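Local coordinates for protein 3-hydroxyacyl-CoA dehydrogenase type-2 (Mycobacterium avium, PDB 3PPI) that probably oxidises 3-hydroxyacyl-CoA substrates to 3-ketoacyl-CoA with a nicotinamide cofactor, as a tetrameric member of the short-chain dehydrogenase/reductase family, at residues Ala97-Gly102 / Ala152-Ala157; Val269-Leu272 / Gln276-Thr279. All coordinates share one frame; numbering follows the deposited sequence.

Contact 1: Ala97-Gly102 / Ala152-Ala157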
ATOM      1  N   ALA A  97       4.683  13.042  35.810  1.00 33.73           N
ATOM      2  CA  ALA A  97       5.217  11.870  36.509  1.00 33.80           C
ATOM      3  C   ALA A  97       6.451  11.286  35.787  1.00 33.12           C
ATOM      4  O   ALA A  97       7.480  11.034  36.410  1.00 33.75           O
ATOM      5  CB  ALA A  97       4.145  10.815  36.677  1.00 33.38           C
ATOM      6  N   ALA A  98       6.356  11.102  34.472  1.00 31.58           N
ATOM      7  CA  ALA A  98       7.491  10.626  33.672  1.00 30.84           C
ATOM      8  C   ALA A  98       8.733  11.499  33.821  1.00 31.50           C
ATOM      9  O   ALA A  98       9.855  10.987  33.875  1.00 31.32           O
ATOM     10  CB  ALA A  98       7.100  10.530  32.189  1.00 29.20           C
ATOM     11  N   ASN A  99       8.532  12.813  33.888  1.00 32.22           N
ATOM     12  CA  ASN A  99       9.645  13.757  33.999  1.00 33.45           C
ATOM     13  C   ASN A  99      10.277  13.818  35.409  1.00 35.39           C
ATOM     14  O   ASN A  99      11.275  14.505  35.607  1.00 35.97           O
ATOM     15  CB  ASN A  99       9.240  15.153  33.488  1.00 33.44           C
ATOM     16  CG  ASN A  99       9.370  15.280  31.974  1.00 32.64           C
ATOM     17  OD1 ASN A  99      10.411  14.952  31.403  1.00 31.07           O
ATOM     18  ND2 ASN A  99       8.317  15.765  31.318  1.00 34.51           N
ATOM     19  N   GLN A 100       9.691  13.098  36.367  1.00 36.09           N
ATOM     20  CA  GLN A 100      10.327  12.847  37.666  1.00 38.13           C
ATOM     21  C   GLN A 100      11.177  11.579  37.621  1.00 37.22           C
ATOM     22  O   GLN A 100      11.970  11.336  38.514  1.00 37.61           O
ATOM     23  CB  GLN A 100       9.280  12.678  38.770  1.00 39.27           C
ATOM     24  CG  GLN A 100       8.271  13.819  38.874  1.00 42.88           C
ATOM     25  CD  GLN A 100       8.818  15.015  39.592  1.00 49.05           C
ATOM     26  OE1 GLN A 100      10.039  15.219  39.665  1.00 52.09           O
ATOM     27  NE2 GLN A 100       7.917  15.818  40.157  1.00 53.65           N
ATOM     28  N   LEU A 101      10.993  10.765  36.586  1.00 35.69           N
ATOM     29  CA  LEU A 101      11.718   9.505  36.460  1.00 35.55           C
ATOM     30  C   LEU A 101      12.908   9.611  35.509  1.00 35.77           C
ATOM     31  O   LEU A 101      13.552   8.611  35.235  1.00 36.36           O
ATOM     32  CB  LEU A 101      10.775   8.394  35.972  1.00 34.03           C
ATOM     33  CG  LEU A 101       9.728   7.884  36.965  1.00 33.96           C
ATOM     34  CD1 LEU A 101       8.859   6.809  36.313  1.00 31.74           C
ATOM     35  CD2 LEU A 101      10.390   7.346  38.229  1.00 36.26           C
ATOM     36  N   GLY A 102      13.180  10.808  34.998  1.00 35.82           N
ATOM     37  CA  GLY A 102      14.197  11.017  33.964  1.00 35.10           C
ATOM     38  C   GLY A 102      13.649  12.055  33.009  1.00 34.28           C
ATOM     39  O   GLY A 102      12.624  12.654  33.302  1.00 34.87           O
ATOM     40  N   ALA A 152       4.633  14.752  22.527  1.00 19.26           N
ATOM     41  CA  ALA A 152       5.568  15.353  21.568  1.00 19.52           C
ATOM     42  C   ALA A 152       5.975  16.761  21.991  1.00 20.12           C
ATOM     43  O   ALA A 152       7.141  17.116  21.892  1.00 20.98           O
ATOM     44  CB  ALA A 152       5.006  15.369  20.151  1.00 17.88           C
ATOM     45  N   ALA A 153       5.027  17.556  22.479  1.00 20.89           N
ATOM     46  CA  ALA A 153       5.348  18.900  22.970  1.00 21.54           C
ATOM     47  C   ALA A 153       6.377  18.896  24.128  1.00 22.38           C
ATOM     48  O   ALA A 153       7.262  19.767  24.189  1.00 22.88           O
ATOM     49  CB  ALA A 153       4.068  19.642  23.372  1.00 21.25           C
ATOM     50  N   SER A 154       6.261  17.934  25.039  1.00 21.94           N
ATOM     51  CA  SER A 154       7.236  17.786  26.119  1.00 22.64           C
ATOM     52  C   SER A 154       8.618  17.377  25.596  1.00 22.26           C
ATOM     53  O   SER A 154       9.643  17.995  25.924  1.00 21.72           O
ATOM     54  CB  SER A 154       6.733  16.755  27.123  1.00 23.09           C
ATOM     55  OG  SER A 154       7.659  16.605  28.189  1.00 25.06           O
ATOM     56  N   ILE A 155       8.637  16.345  24.752  1.00 20.99           N
ATOM     57  CA  ILE A 155       9.875  15.833  24.175  1.00 21.13           C
ATOM     58  C   ILE A 155      10.561  16.909  23.324  1.00 21.80           C
ATOM     59  O   ILE A 155      11.781  17.039  23.348  1.00 22.46           O
ATOM     60  CB  ILE A 155       9.620  14.563  23.305  1.00 19.62           C
ATOM     61  CG1 ILE A 155       9.017  13.436  24.150  1.00 19.98           C
ATOM     62  CG2 ILE A 155      10.920  14.084  22.635  1.00 19.69           C
ATOM     63  CD1 ILE A 155       8.408  12.292  23.328  1.00 19.17           C
ATOM     64  N   ALA A 156       9.773  17.695  22.599  1.00 22.19           N
ATOM     65  CA  ALA A 156      10.313  18.768  21.756  1.00 23.42           C
ATOM     66  C   ALA A 156      11.085  19.827  22.559  1.00 25.58           C
ATOM     67  O   ALA A 156      11.973  20.479  22.015  1.00 25.80           O
ATOM     68  CB  ALA A 156       9.193  19.429  20.953  1.00 22.50           C
ATOM     69  N   ALA A 157      10.760  19.977  23.842  1.00 27.40           N
ATOM     70  CA  ALA A 157      11.485  20.913  24.724  1.00 29.68           C
ATOM     71  C   ALA A 157      12.788  20.340  25.314  1.00 30.63           C
ATOM     72  O   ALA A 157      13.561  21.078  25.922  1.00 31.67           O
ATOM     73  CB  ALA A 157      10.561  21.417  25.853  1.00 29.96           C
TER
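Asn99 and Ser154 make the whole of this contact, through a single polar link at the surface of the Rossmann-type domain. The amide nitrogen ND2 of Asn99 donates a weak hydrogen bond to OG of Ser154, 3.3 Å away, with an N-H...O angle of 157°: nearly straight but long. The two backbones stay well apart, the CA atoms of Asn99 and Ser154 being 9.2 Å from each other, so both side chains must reach into the gap. In Ser154, OG stands anti to the backbone N (chi1 -179°), beside the carbonyl carbon, where this short hydroxyl can accept from ND2.

The asparagine amide works with both ends. While ND2 crosses to the serine, OD1 accepts a hydrogen bond from the backbone N of Leu104, and this stronger partner fixes how the amide is turned. Asparagine suits the place because it offers a donor and an acceptor on a short arm. Its backbone belongs to a type I turn from Ala98 to Leu101, closed by Leu101 N bonding to Ala98 O at 2.9 Å; Gly102 follows with a positive phi of 141°, where a CB would press on the carbonyl O of Leu101.

The weak bond thus bridges helices 88-98 and 130-156 near their C-terminal ends, while Leu104 N, bonded to Asn99, and Arg103 NH2, bonded to Ser154 O, join both to strand 103-109.

Contact 2: Val269-Leu272 / Gln276-Thr279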
ATOM      1  N   VAL A 269       5.107   2.176   9.061  1.00 12.23           N
ATOM      2  CA  VAL A 269       4.190   1.263   9.724  1.00 12.58           C
ATOM      3  C   VAL A 269       4.726  -0.162   9.579  1.00 12.70           C
ATOM      4  O   VAL A 269       4.941  -0.644   8.454  1.00 12.45           O
ATOM      5  CB  VAL A 269       2.790   1.322   9.118  1.00 12.95           C
ATOM      6  CG1 VAL A 269       1.870   0.338   9.859  1.00 13.25           C
ATOM      7  CG2 VAL A 269       2.236   2.743   9.203  1.00 12.86           C
ATOM      8  N   MET A 270       4.965  -0.808  10.714  1.00 12.40           N
ATOM      9  CA  MET A 270       5.497  -2.168  10.752  1.00 13.76           C
ATOM     10  C   MET A 270       4.376  -3.163  11.032  1.00 13.40           C
ATOM     11  O   MET A 270       3.804  -3.173  12.131  1.00 13.45           O
ATOM     12  CB  MET A 270       6.538  -2.305  11.862  1.00 13.70           C
ATOM     13  CG  MET A 270       7.088  -3.715  11.987  1.00 17.89           C
ATOM     14  SD  MET A 270       7.942  -4.069  13.545  1.00 21.82           S
ATOM     15  CE  MET A 270       9.336  -2.995  13.443  1.00 22.47           C
ATOM     16  N   ARG A 271       4.073  -4.011  10.053  1.00 13.59           N
ATOM     17  CA  ARG A 271       3.146  -5.128  10.267  1.00 13.87           C
ATOM     18  C   ARG A 271       3.815  -6.199  11.114  1.00 14.05           C
ATOM     19  O   ARG A 271       4.924  -6.637  10.794  1.00 15.13           O
ATOM     20  CB  ARG A 271       2.695  -5.749   8.934  1.00 13.66           C
ATOM     21  CG  ARG A 271       1.944  -4.813   7.982  1.00 14.87           C
ATOM     22  CD  ARG A 271       1.459  -5.546   6.717  1.00 15.15           C
ATOM     23  NE  ARG A 271       0.487  -6.592   7.061  1.00 14.58           N
ATOM     24  CZ  ARG A 271      -0.770  -6.679   6.630  1.00 17.41           C
ATOM     25  NH1 ARG A 271      -1.264  -5.833   5.743  1.00 16.52           N
ATOM     26  NH2 ARG A 271      -1.538  -7.679   7.063  1.00 17.74           N
ATOM     27  N   LEU A 272       3.143  -6.620  12.178  1.00 12.99           N
ATOM     28  CA  LEU A 272       3.675  -7.641  13.104  1.00 13.33           C
ATOM     29  C   LEU A 272       2.590  -8.706  13.265  1.00 13.00           C
ATOM     30  O   LEU A 272       1.721  -8.589  14.129  1.00 13.45           O
ATOM     31  CB  LEU A 272       4.018  -6.998  14.444  1.00 12.82           C
ATOM     32  CG  LEU A 272       4.729  -7.860  15.477  1.00 14.93           C
ATOM     33  CD1 LEU A 272       6.121  -8.206  14.970  1.00 14.34           C
ATOM     34  CD2 LEU A 272       4.779  -7.158  16.855  1.00 14.64           C
ATOM     35  N   GLN A 276      -0.026 -12.930   8.374  1.00 13.61           N
ATOM     36  CA  GLN A 276      -1.479 -12.960   8.239  1.00 14.39           C
ATOM     37  C   GLN A 276      -2.009 -11.807   7.365  1.00 15.06           C
ATOM     38  O   GLN A 276      -1.530 -10.683   7.439  1.00 12.99           O
ATOM     39  CB  GLN A 276      -2.173 -12.913   9.604  1.00 15.66           C
ATOM     40  CG  GLN A 276      -3.651 -13.200   9.477  1.00 17.12           C
ATOM     41  CD  GLN A 276      -4.436 -13.180  10.769  1.00 21.10           C
ATOM     42  OE1 GLN A 276      -3.967 -12.755  11.845  1.00 23.15           O
ATOM     43  NE2 GLN A 276      -5.674 -13.620  10.657  1.00 19.37           N
ATOM     44  N   ARG A 277      -3.007 -12.116   6.540  1.00 15.88           N
ATOM     45  CA  ARG A 277      -3.832 -11.089   5.918  1.00 16.87           C
ATOM     46  C   ARG A 277      -5.288 -11.412   6.322  1.00 17.93           C
ATOM     47  O   ARG A 277      -5.736 -12.545   6.103  1.00 18.91           O
ATOM     48  CB  ARG A 277      -3.663 -11.094   4.390  1.00 16.43           C
ATOM     49  CG  ARG A 277      -2.231 -10.856   3.885  1.00 15.13           C
ATOM     50  CD  ARG A 277      -1.804  -9.447   4.142  1.00 16.24           C
ATOM     51  NE  ARG A 277      -0.465  -9.064   3.671  1.00 13.81           N
ATOM     52  CZ  ARG A 277       0.651  -9.185   4.382  1.00 16.26           C
ATOM     53  NH1 ARG A 277       0.636  -9.778   5.569  1.00 15.04           N
ATOM     54  NH2 ARG A 277       1.803  -8.758   3.881  1.00 16.98           N
ATOM     55  N   PHE A 278      -5.994 -10.454   6.935  1.00 18.34           N
ATOM     56  CA  PHE A 278      -7.362 -10.721   7.432  1.00 20.28           C
ATOM     57  C   PHE A 278      -8.288 -11.013   6.264  1.00 21.07           C
ATOM     58  O   PHE A 278      -8.329 -10.261   5.273  1.00 20.81           O
ATOM     59  CB  PHE A 278      -7.972  -9.539   8.201  1.00 20.25           C
ATOM     60  CG  PHE A 278      -7.429  -9.315   9.601  1.00 21.49           C
ATOM     61  CD1 PHE A 278      -6.709 -10.284  10.288  1.00 23.62           C
ATOM     62  CD2 PHE A 278      -7.729  -8.117  10.262  1.00 22.79           C
ATOM     63  CE1 PHE A 278      -6.264 -10.048  11.599  1.00 24.64           C
ATOM     64  CE2 PHE A 278      -7.285  -7.872  11.566  1.00 22.81           C
ATOM     65  CZ  PHE A 278      -6.554  -8.841  12.239  1.00 24.52           C
ATOM     66  N   THR A 279      -9.040 -12.101   6.397  1.00 22.08           N
ATOM     67  CA  THR A 279     -10.154 -12.413   5.505  1.00 23.17           C
ATOM     68  C   THR A 279     -11.399 -11.586   5.932  1.00 23.85           C
ATOM     69  O   THR A 279     -11.395 -10.936   6.979  1.00 23.68           O
ATOM     70  CB  THR A 279     -10.462 -13.913   5.556  1.00 23.81           C
ATOM     71  OG1 THR A 279     -10.730 -14.289   6.910  1.00 24.05           O
ATOM     72  CG2 THR A 279      -9.262 -14.732   5.021  1.00 25.29           C
TER
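Arg271 and Arg277 lay their guanidinium groups one on the other, an arginine-arginine stack between the last strand of the Rossmann-type sheet, 269-272, and the C-terminal tail. The group centres are 3.6 Å apart and the planes are inclined at 27°, so the stack is close but not quite parallel. CZ of Arg277 sits over the centre of the Arg271 group, whereas CZ of Arg271 lies nearer the rim of its partner.

Both chains leave the backbone with CG anti to the carbonyl carbon, but they bend at different points: Arg271 runs extended through chi2 and turns at chi3, while Arg277 folds already at chi2 (-70°), which brings its head back over Arg271.

Two like charges this close are probably eased by acidic partners. Arg271 has two, Glu179 at NH1 and Asp273 at NE, and Asp273 also forms a long, weak ion pair with NH1 of Arg277. Arginine suits both positions, being flat enough to stack while its rim still donates hydrogen bonds. NH2 of Arg277 uses that rim to reach Gly267 O of the third subunit, which draws the stack into the tetramer interface.

The carbonyl of Gln276 serves both heads: NH2 of Arg271 gives its O a weak, bent bond of 3.0 Å, and NH1 of Arg277 donates to the same Gln276 O at 3.0 Å, 155° at the hydrogen, from above the carbonyl plane.

How the contacts relate
Contacts 1 and 2 lie on opposite sides of the chain's centre, their own centres 32 Å apart and their nearest atoms about 17 Å apart, so neither touches the other. Contact 1 bridges helix ends beside strand 103-109, in the middle of the seven-stranded parallel sheet, whereas contact 2 fastens the tail to 269-272, an edge strand of this chain's sheet. One is a lone neutral bond at the surface, the other a buried cluster of charges. Both regions also meet the second subunit: Ala152 and Ala156 pack on its Val121, and Phe278 O accepts a bond from its Arg203. Neither contact includes the probable Rossmann-type GxGxxG turn (Gly38, Gly40, Gly43), where relatives bind the nicotinamide cofactor; here a magnesium ion is seen at Gly37 and Gly40.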